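Local coordinates for peroxisomal membrane protein LPX1 (Saccharomyces cerevisiae, PDB 2Y6U), which hydrolyses ester bonds of lipids in the peroxisome, with acyl esterase, lipase and phospholipase A activity, at the interface of chains A and B. Residues are numbered along the deposited sequence; one frame, centred on the assembly and turned at random. Chains: chain A/B, Peroxisomal membrane protein LPX1.

The interface of chains A and B. Residues chain A 18-21, 116, 119; chain B 158-160.
B:Asn160 lies against the A:Arg19–A:Ala20 peptide in this patch of the two-fold Lpx1 dimer interface, a worked example of how one carboxylate can order both the loop and the side chain that a partner subunit meets. Packing comes first. The amide of B:Asn160 rests on the backbone of the chain A loop, its CG 3.9 Å from A:Ala20 CA, and the pyrrolidine ring of A:Pro18, which follows a cis peptide bond, touches both B:Gln158 and B:Asn160, with CD 3.7 Å from the amide carbon CD of B:Gln158 and CG against B:Asn160. On the other flank NE of A:Arg119 lies 3.5 Å from NE2 of B:Gln158, a contact with guanidinium and amide planes 45° apart, while NH1 approaches CD of B:Pro159.

Direct polar contact is slight: NE2 of B:Gln158 gives a weak hydrogen bond to the carbonyl O of A:Pro18. The bend at chi2 (39°) folds the amide of B:Gln158 back towards its own loop, where OE1 accepts a hydrogen bond from the backbone N of B:Asn160 at 2.9 Å, on a lone pair in the carbonyl plane.

A:Asp116, on helix 114-125, organises the chain A side. Its OD2 accepts a 2.8 Å hydrogen bond from the backbone N of A:Ala20, probably helping hold the loop, and its OD1 uses its anti lone pair for a salt bridge to NH2 of A:Arg119, nearly in the guanidinium plane. Water 1 extends this network across the interface, lying 2.7 Å from OD1 of A:Asp116 and 2.8 Å from ND2 of B:Asn160, whose N-H points almost straight at it (174° at H).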
ATOM      1  N   PRO A  18      -1.773  -6.321  -7.795  1.00 23.79           N
ATOM      2  CA  PRO A  18      -0.815  -7.241  -8.385  1.00 22.52           C
ATOM      3  C   PRO A  18       0.327  -7.549  -7.467  1.00 24.04           C
ATOM      4  O   PRO A  18       0.375  -7.033  -6.359  1.00 22.51           O
ATOM      5  CB  PRO A  18      -0.346  -6.516  -9.660  1.00 23.49           C
ATOM      6  CG  PRO A  18      -0.488  -5.079  -9.319  1.00 24.33           C
ATOM      7  CD  PRO A  18      -1.661  -4.983  -8.347  1.00 24.81           C
ATOM      8  N   ARG A  19       1.183  -8.439  -7.959  1.00 22.95           N
ATOM      9  CA  ARG A  19       2.255  -9.061  -7.212  1.00 23.24           C
ATOM     10  C   ARG A  19       3.525  -9.024  -8.054  1.00 24.07           C
ATOM     11  O   ARG A  19       3.491  -8.722  -9.232  1.00 23.35           O
ATOM     12  CB  ARG A  19       1.903 -10.503  -6.783  1.00 21.66           C
ATOM     13  CG  ARG A  19       0.489 -10.603  -6.109  1.00 24.37           C
ATOM     14  CD  ARG A  19       0.277 -12.006  -5.587  1.00 23.66           C
ATOM     15  NE  ARG A  19       1.051 -12.369  -4.401  1.00 23.57           N
ATOM     16  CZ  ARG A  19       0.705 -12.018  -3.138  1.00 24.69           C
ATOM     17  NH1 ARG A  19      -0.373 -11.269  -2.951  1.00 23.16           N
ATOM     18  NH2 ARG A  19       1.362 -12.495  -2.085  1.00 24.61           N
ATOM     19  N   ALA A  20       4.645  -9.312  -7.403  1.00 23.48           N
ATOM     20  CA  ALA A  20       5.930  -9.361  -8.107  1.00 25.06           C
ATOM     21  C   ALA A  20       5.810 -10.408  -9.241  1.00 26.42           C
ATOM     22  O   ALA A  20       5.086 -11.460  -9.133  1.00 24.63           O
ATOM     23  CB  ALA A  20       7.044  -9.817  -7.091  1.00 24.30           C
ATOM     24  N   PRO A  21       6.603 -10.193 -10.286  1.00 30.17           N
ATOM     25  CA  PRO A  21       6.576 -11.180 -11.421  1.00 31.49           C
ATOM     26  C   PRO A  21       6.997 -12.587 -10.928  1.00 30.22           C
ATOM     27  O   PRO A  21       7.797 -12.710 -10.002  1.00 31.26           O
ATOM     28  CB  PRO A  21       7.684 -10.621 -12.368  1.00 34.04           C
ATOM     29  CG  PRO A  21       7.867  -9.246 -12.032  1.00 35.74           C
ATOM     30  CD  PRO A  21       7.586  -9.111 -10.517  1.00 32.42           C
ATOM     31  N   ASP A 116       4.951  -8.031  -0.856  1.00 21.34           N
ATOM     32  CA  ASP A 116       3.622  -8.547  -1.342  1.00 21.57           C
ATOM     33  C   ASP A 116       2.879  -9.195  -0.153  1.00 20.92           C
ATOM     34  O   ASP A 116       1.678  -8.968   0.042  1.00 20.79           O
ATOM     35  CB  ASP A 116       3.769  -9.583  -2.426  1.00 22.69           C
ATOM     36  CG  ASP A 116       4.320  -9.041  -3.730  1.00 25.59           C
ATOM     37  OD1 ASP A 116       4.616  -7.831  -3.892  1.00 26.94           O
ATOM     38  OD2 ASP A 116       4.566  -9.917  -4.657  1.00 24.63           O
ATOM     39  N   ARG A 119       1.500  -6.496   1.949  1.00 18.30           N
ATOM     40  CA  ARG A 119       0.261  -6.069   1.338  1.00 19.53           C
ATOM     41  C   ARG A 119      -0.964  -7.016   1.646  1.00 19.10           C
ATOM     42  O   ARG A 119      -2.119  -6.527   1.775  1.00 21.07           O
ATOM     43  CB  ARG A 119       0.393  -5.781  -0.194  1.00 21.30           C
ATOM     44  CG  ARG A 119       1.260  -4.565  -0.545  1.00 22.70           C
ATOM     45  CD  ARG A 119       1.257  -3.980  -1.990  1.00 22.26           C
ATOM     46  NE  ARG A 119       2.339  -4.723  -2.588  1.00 32.67           N
ATOM     47  CZ  ARG A 119       3.582  -4.353  -2.720  1.00 33.27           C
ATOM     48  NH1 ARG A 119       4.022  -3.228  -2.407  1.00 36.37           N
ATOM     49  NH2 ARG A 119       4.422  -5.241  -3.098  1.00 38.62           N
TER
ATOM     50  N   GLN B 158       2.967   0.169  -4.689  1.00 22.09           N
ATOM     51  CA  GLN B 158       2.509  -1.031  -5.442  1.00 21.51           C
ATOM     52  C   GLN B 158       3.261  -1.000  -6.819  1.00 20.97           C
ATOM     53  O   GLN B 158       2.731  -0.533  -7.810  1.00 21.01           O
ATOM     54  CB  GLN B 158       1.032  -0.929  -5.623  1.00 20.75           C
ATOM     55  CG  GLN B 158       0.384  -2.116  -6.520  1.00 22.50           C
ATOM     56  CD  GLN B 158       0.993  -3.429  -6.262  1.00 20.05           C
ATOM     57  OE1 GLN B 158       2.083  -3.725  -6.775  1.00 21.95           O
ATOM     58  NE2 GLN B 158       0.324  -4.260  -5.431  1.00 20.48           N
ATOM     59  N   PRO B 159       4.470  -1.484  -6.863  1.00 20.16           N
ATOM     60  CA  PRO B 159       5.245  -1.317  -8.020  1.00 21.31           C
ATOM     61  C   PRO B 159       4.932  -2.347  -9.138  1.00 23.05           C
ATOM     62  O   PRO B 159       5.625  -2.396 -10.178  1.00 23.21           O
ATOM     63  CB  PRO B 159       6.694  -1.531  -7.466  1.00 21.96           C
ATOM     64  CG  PRO B 159       6.558  -2.521  -6.453  1.00 23.97           C
ATOM     65  CD  PRO B 159       5.279  -2.064  -5.787  1.00 23.11           C
ATOM     66  N   ASN B 160       3.860  -3.109  -9.014  1.00 22.47           N
ATOM     67  CA  ASN B 160       3.586  -4.125 -10.019  1.00 25.39           C
ATOM     68  C   ASN B 160       2.386  -3.756 -10.875  1.00 25.82           C
ATOM     69  O   ASN B 160       1.910  -4.555 -11.642  1.00 23.78           O
ATOM     70  CB  ASN B 160       3.367  -5.417  -9.276  1.00 24.50           C
ATOM     71  CG  ASN B 160       4.505  -5.773  -8.420  1.00 28.22           C
ATOM     72  OD1 ASN B 160       5.595  -6.017  -8.941  1.00 25.96           O
ATOM     73  ND2 ASN B 160       4.292  -5.845  -7.046  1.00 25.23           N
TER
HETATM   74  O   HOH W   1       6.396  -6.380  -5.299  1.00 32.81           O